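Local coordinates for protein L-Ala-D/L-Glu epimerase, a muconate lactonizing enzyme (Klebsiella pneumoniae subsp. pneumoniae MGH 78578, PDB 3FCP) that belongs to the enolase superfamily, in which an N-terminal capping domain is joined to a TIM-type barrel, and carries a magnesium ion at the barrel's strand ends, at residues I224-S229 with D250-T255; L169-R174 with I196-N201. All blocks are in the same frame, centred on the assembly; numbering follows the deposited sequence.

Following the chain from the N terminus, interaction 2 comes first: strand 166-170 runs out through helix 176-189 and returns as strand 195-199, closing its loop at 169-174 with 196-201. Interaction 1 opens only after that, where strand 223-225 is followed by helix 233-242 and strand 246-249 before 250-255 meets 224-229. The two loops are therefore in series, neither nesting nor crossing. Strands 195-199 and 223-225 are parallel neighbours in the barrel sheet, joined by a probable hydrogen bond of 2.7 Å from Glu225 N to Val198 O. The centres of the two contacts lie about 12 Å apart; both reach the same magnesium ion and bring the ends of strands 195-199, 223-225 and 246-249 to it.

Interaction 1 (I224-S229 with D250-T255). With MG (magnesium ion), chain I.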
loop_
_atom_site.group_PDB
_atom_site.type_symbol
_atom_site.label_atom_id
_atom_site.label_comp_id
_atom_site.label_asym_id
_atom_site.label_seq_id
_atom_site.Cartn_x
_atom_site.Cartn_y
_atom_site.Cartn_z
ATOM N N ILE A 224 18.661 20.139 -3.568
ATOM C CA ILE A 224 17.850 20.602 -4.693
ATOM C C ILE A 224 16.525 21.085 -4.111
ATOM O O ILE A 224 15.777 20.292 -3.535
ATOM C CB ILE A 224 17.554 19.453 -5.686
ATOM C CG1 ILE A 224 18.866 18.824 -6.174
ATOM C CG2 ILE A 224 16.745 19.991 -6.868
ATOM C CD1 ILE A 224 18.666 17.553 -7.024
ATOM N N GLU A 225 16.237 22.375 -4.261
ATOM C CA GLU A 225 15.013 22.960 -3.723
ATOM C C GLU A 225 13.832 22.992 -4.696
ATOM O O GLU A 225 13.969 23.416 -5.847
ATOM C CB GLU A 225 15.297 24.382 -3.228
ATOM C CG GLU A 225 14.167 25.013 -2.416
ATOM C CD GLU A 225 14.477 26.437 -1.971
ATOM O OE1 GLU A 225 15.668 26.832 -1.988
ATOM O OE2 GLU A 225 13.529 27.159 -1.591
ATOM N N GLN A 226 12.679 22.535 -4.207
ATOM C CA GLN A 226 11.415 22.509 -4.949
ATOM C C GLN A 226 11.583 22.364 -6.458
ATOM O O GLN A 226 11.204 23.252 -7.228
ATOM C CB GLN A 226 10.627 23.786 -4.635
ATOM C CG GLN A 226 9.152 23.745 -4.989
ATOM C CD GLN A 226 8.378 22.729 -4.164
ATOM O OE1 GLN A 226 8.420 22.746 -2.931
ATOM N NE2 GLN A 226 7.666 21.842 -4.842
ATOM N N PRO A 227 12.136 21.225 -6.905
ATOM C CA PRO A 227 12.347 20.984 -8.337
ATOM C C PRO A 227 11.073 20.976 -9.169
ATOM O O PRO A 227 11.064 21.463 -10.300
ATOM C CB PRO A 227 13.075 19.637 -8.355
ATOM C CG PRO A 227 12.573 18.958 -7.104
ATOM C CD PRO A 227 12.605 20.081 -6.103
ATOM N N VAL A 228 9.997 20.436 -8.603
ATOM C CA VAL A 228 8.724 20.364 -9.312
ATOM C C VAL A 228 7.651 21.264 -8.699
ATOM O O VAL A 228 7.865 21.898 -7.665
ATOM C CB VAL A 228 8.197 18.907 -9.353
ATOM C CG1 VAL A 228 9.144 18.037 -10.158
ATOM C CG2 VAL A 228 8.048 18.361 -7.936
ATOM N N SER A 229 6.495 21.310 -9.352
ATOM C CA SER A 229 5.374 22.131 -8.904
ATOM C C SER A 229 4.754 21.637 -7.601
ATOM O O SER A 229 4.766 20.439 -7.305
ATOM C CB SER A 229 4.284 22.158 -9.980
ATOM O OG SER A 229 3.103 22.767 -9.479
ATOM N N ASP A 250 9.793 23.590 -0.529
ATOM C CA ASP A 250 9.496 24.995 -0.240
ATOM C C ASP A 250 7.994 25.216 -0.387
ATOM O O ASP A 250 7.252 25.038 0.578
ATOM C CB ASP A 250 10.274 25.954 -1.167
ATOM C CG ASP A 250 10.045 27.434 -0.813
ATOM O OD1 ASP A 250 9.384 27.716 0.215
ATOM O OD2 ASP A 250 10.527 28.320 -1.558
ATOM N N GLU A 251 7.542 25.568 -1.590
ATOM C CA GLU A 251 6.117 25.807 -1.823
ATOM C C GLU A 251 5.219 24.633 -1.435
ATOM O O GLU A 251 4.033 24.828 -1.158
ATOM C CB GLU A 251 5.853 26.173 -3.293
ATOM C CG GLU A 251 6.187 27.615 -3.686
ATOM C CD GLU A 251 7.679 27.897 -3.723
ATOM O OE1 GLU A 251 8.476 26.946 -3.877
ATOM O OE2 GLU A 251 8.053 29.081 -3.614
ATOM N N ALA A 252 5.772 23.421 -1.417
ATOM C CA ALA A 252 4.996 22.231 -1.058
ATOM C C ALA A 252 4.634 22.183 0.427
ATOM O O ALA A 252 3.769 21.411 0.839
ATOM C CB ALA A 252 5.769 20.966 -1.433
ATOM N N VAL A 253 5.293 23.000 1.237
ATOM C CA VAL A 253 5.015 22.986 2.667
ATOM C C VAL A 253 5.003 24.388 3.255
ATOM O O VAL A 253 6.002 25.106 3.202
ATOM C CB VAL A 253 6.052 22.107 3.409
ATOM C CG1 VAL A 253 7.460 22.637 3.154
ATOM C CG2 VAL A 253 5.755 22.077 4.895
ATOM N N ALA A 254 3.860 24.780 3.811
ATOM C CA ALA A 254 3.725 26.101 4.415
ATOM C C ALA A 254 3.439 26.002 5.912
ATOM O O ALA A 254 4.126 26.623 6.737
ATOM C CB ALA A 254 2.598 26.881 3.724
ATOM N N THR A 255 2.424 25.209 6.249
ATOM C CA THR A 255 1.988 25.038 7.630
ATOM C C THR A 255 2.323 23.662 8.191
ATOM O O THR A 255 2.726 22.758 7.461
ATOM C CB THR A 255 0.470 25.191 7.722
ATOM O OG1 THR A 255 -0.136 24.079 7.057
ATOM C CG2 THR A 255 0.010 26.485 7.036
HETATM MG MG MG I . 10.292 28.949 -3.771
HETATM O O HOH W 1 11.943 27.066 -3.900
HETATM O O HOH W 2 12.396 29.989 -4.409
HETATM O O HOH W 3 10.050 31.422 -3.063
#
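The side-chain amide of Gln226 is met by segment 250-255 at its oxygen edge and over one face, and the side chain of Gln202 also touches Gln226. At the edge, Asp250 N donates to OE1 at 2.9 Å within the carbonyl plane. Ala252 N donates to the same OE1 at 3.1 Å, but from 54° above that plane. Glu251 lies on the same side, beside the CG end: its OE1 comes to 3.5 Å from Gln226 CG, and its carboxylate stands at 85° to the amide. The methyl of Ala252 lies near the edge, beside OE1. On the other edge, NE2 gives a nearly straight 2.8 Å bond to Val228 O, lying in the amide plane. Two donors on OE1 and an acceptor for NE2 fix how the buried amide is turned. CG anti to the backbone N and a bend at CG (chi2 65°) bring it there. What it grips is a type I turn, closed by Val253 N to Asp250 O.

Beside the amide, Glu225 OE2 and Asp250 OD2 approach to 3.2 Å with their carboxylates turned well away from coplanar. Both are acceptors, so no direct bond joins them; Lys168 pairs with Glu225, while Lys277 and Lys274 serve Asp250, which would offset the like charges. Magnesium takes Asp250 OD2 at 2.3 Å and Glu251 unevenly, OE2 at 2.2 Å and OE1 2.7 Å from magnesium, with Asn201 and waters 1, 2 and 3 as the other ligands. Glu225 OE2 is linked to the metal through water 1, whose protons cannot serve every acceptor around it, Asp199 included. As in the enolase superfamily, acidic positions ending the third, fourth and fifth barrel strands are recognisable, Asp250 binding directly and Glu225 through water, while Asn201 and Glu251 complete the direct set.

Interaction 2 (L169-R174 with I196-N201); sequences LKIGAR and IRVDVN. With MG (magnesium ion), chain I.
Leu169 O is held from strand 195-199 by two hydrogens: Asp199 N donates to it at 2.7 Å, almost in line with the carbonyl, and the CA-H of Val198 adds a contact. Leu169 N in turn donates to Arg197 O, also at 2.7 Å, so that Leu169 bonds to the residues before and after Val198, its bridge partner. This is the pattern of parallel strands, here the two strands of a beta-alpha-beta unit of the barrel, connected through helix 176-189. Ile171 N to Asp199 O, at 3.0 Å, carries the pairing one step beyond the end of strand 166-170.

Side chains divide between the two faces of the sheet. Leu169 and Val198 share the face toward the helix; Leu169 CD1 reaches Ile196 CG2 at 3.8 Å, while Thr183 and Ile186 cover the leucine. Ile171 keeps CG1 between the backbone N and the carbonyl carbon (chi1 56°), which brings CG1 to 4.1 Å from Val200 CG2 and sets CD1 against Val198 CB.

On the barrel-interior face, Lys170 and Asp199 run alongside each other in the same direction. Their salt bridge, NZ to OD2, is long at 3.8 Å, and Lys168 forms a second one with OD2. Water 2, a magnesium ligand, donates to OD2; water 1, another, lies within bonding distance of OD1, though its protons cannot serve every acceptor nearby. Asp199 thus reaches the metal through water. An Asx turn leads into the direct ligand Asn201: its backbone N donates at 3.0 Å to Asp199 OD1 from above the carboxylate plane, and its own OD1 binds magnesium at 2.2 Å.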
loop_
_atom_site.group_PDB
_atom_site.type_symbol
_atom_site.label_atom_id
_atom_site.label_comp_id
_atom_site.label_asym_id
_atom_site.label_seq_id
_atom_site.Cartn_x
_atom_site.Cartn_y
_atom_site.Cartn_z
ATOM N N LEU A 169 21.972 28.435 -5.945
ATOM C CA LEU A 169 21.851 28.863 -7.334
ATOM C C LEU A 169 20.414 28.747 -7.807
ATOM O O LEU A 169 19.759 27.721 -7.599
ATOM C CB LEU A 169 22.742 28.012 -8.243
ATOM C CG LEU A 169 24.068 27.484 -7.694
ATOM C CD1 LEU A 169 24.819 26.783 -8.824
ATOM C CD2 LEU A 169 24.890 28.607 -7.107
ATOM N N LYS A 170 19.913 29.800 -8.437
ATOM C CA LYS A 170 18.552 29.759 -8.936
ATOM C C LYS A 170 18.582 29.368 -10.402
ATOM O O LYS A 170 19.354 29.917 -11.193
ATOM C CB LYS A 170 17.860 31.110 -8.738
ATOM C CG LYS A 170 17.739 31.490 -7.261
ATOM C CD LYS A 170 16.443 32.231 -6.939
ATOM C CE LYS A 170 15.219 31.336 -7.114
ATOM N NZ LYS A 170 13.956 32.031 -6.691
ATOM N N ILE A 171 17.756 28.390 -10.750
ATOM C CA ILE A 171 17.680 27.905 -12.117
ATOM C C ILE A 171 16.229 27.597 -12.430
ATOM O O ILE A 171 15.356 27.816 -11.593
ATOM C CB ILE A 171 18.516 26.624 -12.298
ATOM C CG1 ILE A 171 18.055 25.560 -11.296
ATOM C CG2 ILE A 171 19.994 26.935 -12.088
ATOM C CD1 ILE A 171 18.759 24.226 -11.433
ATOM N N GLY A 172 15.980 27.086 -13.632
ATOM C CA GLY A 172 14.626 26.757 -14.028
ATOM C C GLY A 172 14.027 27.760 -14.997
ATOM O O GLY A 172 12.895 27.593 -15.440
ATOM N N ALA A 173 14.787 28.797 -15.337
ATOM C CA ALA A 173 14.308 29.828 -16.258
ATOM C C ALA A 173 14.778 29.582 -17.689
ATOM O O ALA A 173 14.316 30.238 -18.621
ATOM C CB ALA A 173 14.779 31.206 -15.789
ATOM N N ARG A 174 15.697 28.638 -17.860
ATOM C CA ARG A 174 16.219 28.316 -19.181
ATOM C C ARG A 174 16.036 26.834 -19.495
ATOM O O ARG A 174 15.503 26.084 -18.680
ATOM C CB ARG A 174 17.702 28.682 -19.257
ATOM C CG ARG A 174 17.983 30.165 -19.068
ATOM C CD ARG A 174 19.464 30.460 -19.226
ATOM N NE ARG A 174 19.754 31.892 -19.197
ATOM C CZ ARG A 174 19.625 32.667 -18.124
ATOM N NH1 ARG A 174 19.205 32.156 -16.972
ATOM N NH2 ARG A 174 19.916 33.959 -18.203
ATOM N N ILE A 196 27.108 23.641 -2.544
ATOM C CA ILE A 196 26.283 24.145 -3.629
ATOM C C ILE A 196 24.863 23.596 -3.568
ATOM O O ILE A 196 24.655 22.383 -3.565
ATOM C CB ILE A 196 26.879 23.775 -5.016
ATOM C CG1 ILE A 196 28.333 24.257 -5.118
ATOM C CG2 ILE A 196 26.018 24.377 -6.125
ATOM C CD1 ILE A 196 28.518 25.756 -4.948
ATOM N N ARG A 197 23.892 24.501 -3.509
ATOM C CA ARG A 197 22.487 24.114 -3.492
ATOM C C ARG A 197 21.846 24.800 -4.692
ATOM O O ARG A 197 22.324 25.847 -5.139
ATOM C CB ARG A 197 21.784 24.589 -2.210
ATOM C CG ARG A 197 22.388 24.089 -0.884
ATOM C CD ARG A 197 23.429 25.064 -0.339
ATOM N NE ARG A 197 23.937 24.665 0.974
ATOM C CZ ARG A 197 23.238 24.720 2.105
ATOM N NH1 ARG A 197 21.986 25.159 2.103
ATOM N NH2 ARG A 197 23.795 24.337 3.243
ATOM N N VAL A 198 20.782 24.212 -5.230
ATOM C CA VAL A 198 20.087 24.824 -6.360
ATOM C C VAL A 198 18.612 24.934 -6.007
ATOM O O VAL A 198 18.090 24.151 -5.206
ATOM C CB VAL A 198 20.229 23.998 -7.666
ATOM C CG1 VAL A 198 21.704 23.715 -7.946
ATOM C CG2 VAL A 198 19.427 22.703 -7.572
ATOM N N ASP A 199 17.948 25.911 -6.606
ATOM C CA ASP A 199 16.533 26.144 -6.377
ATOM C C ASP A 199 15.875 26.313 -7.740
ATOM O O ASP A 199 16.182 27.257 -8.467
ATOM C CB ASP A 199 16.354 27.401 -5.510
ATOM C CG ASP A 199 14.893 27.718 -5.216
ATOM O OD1 ASP A 199 14.035 26.829 -5.398
ATOM O OD2 ASP A 199 14.613 28.861 -4.792
ATOM N N VAL A 200 14.986 25.383 -8.087
ATOM C CA VAL A 200 14.285 25.414 -9.365
ATOM C C VAL A 200 12.938 26.123 -9.208
ATOM O O VAL A 200 12.254 26.410 -10.187
ATOM C CB VAL A 200 14.029 23.979 -9.893
ATOM C CG1 VAL A 200 13.772 24.013 -11.394
ATOM C CG2 VAL A 200 15.212 23.084 -9.571
ATOM N N ASN A 201 12.569 26.391 -7.960
ATOM C CA ASN A 201 11.316 27.065 -7.633
ATOM C C ASN A 201 10.114 26.645 -8.480
ATOM O O ASN A 201 9.482 27.480 -9.133
ATOM C CB ASN A 201 11.508 28.587 -7.708
ATOM C CG ASN A 201 10.363 29.358 -7.053
ATOM O OD1 ASN A 201 9.947 29.051 -5.928
ATOM N ND2 ASN A 201 9.862 30.376 -7.748
HETATM MG MG MG I . 10.292 28.949 -3.771
HETATM O O HOH W 2 12.396 29.989 -4.409
HETATM O O HOH W 1 11.943 27.066 -3.900
HETATM O O HOH W 3 10.050 31.422 -3.063
#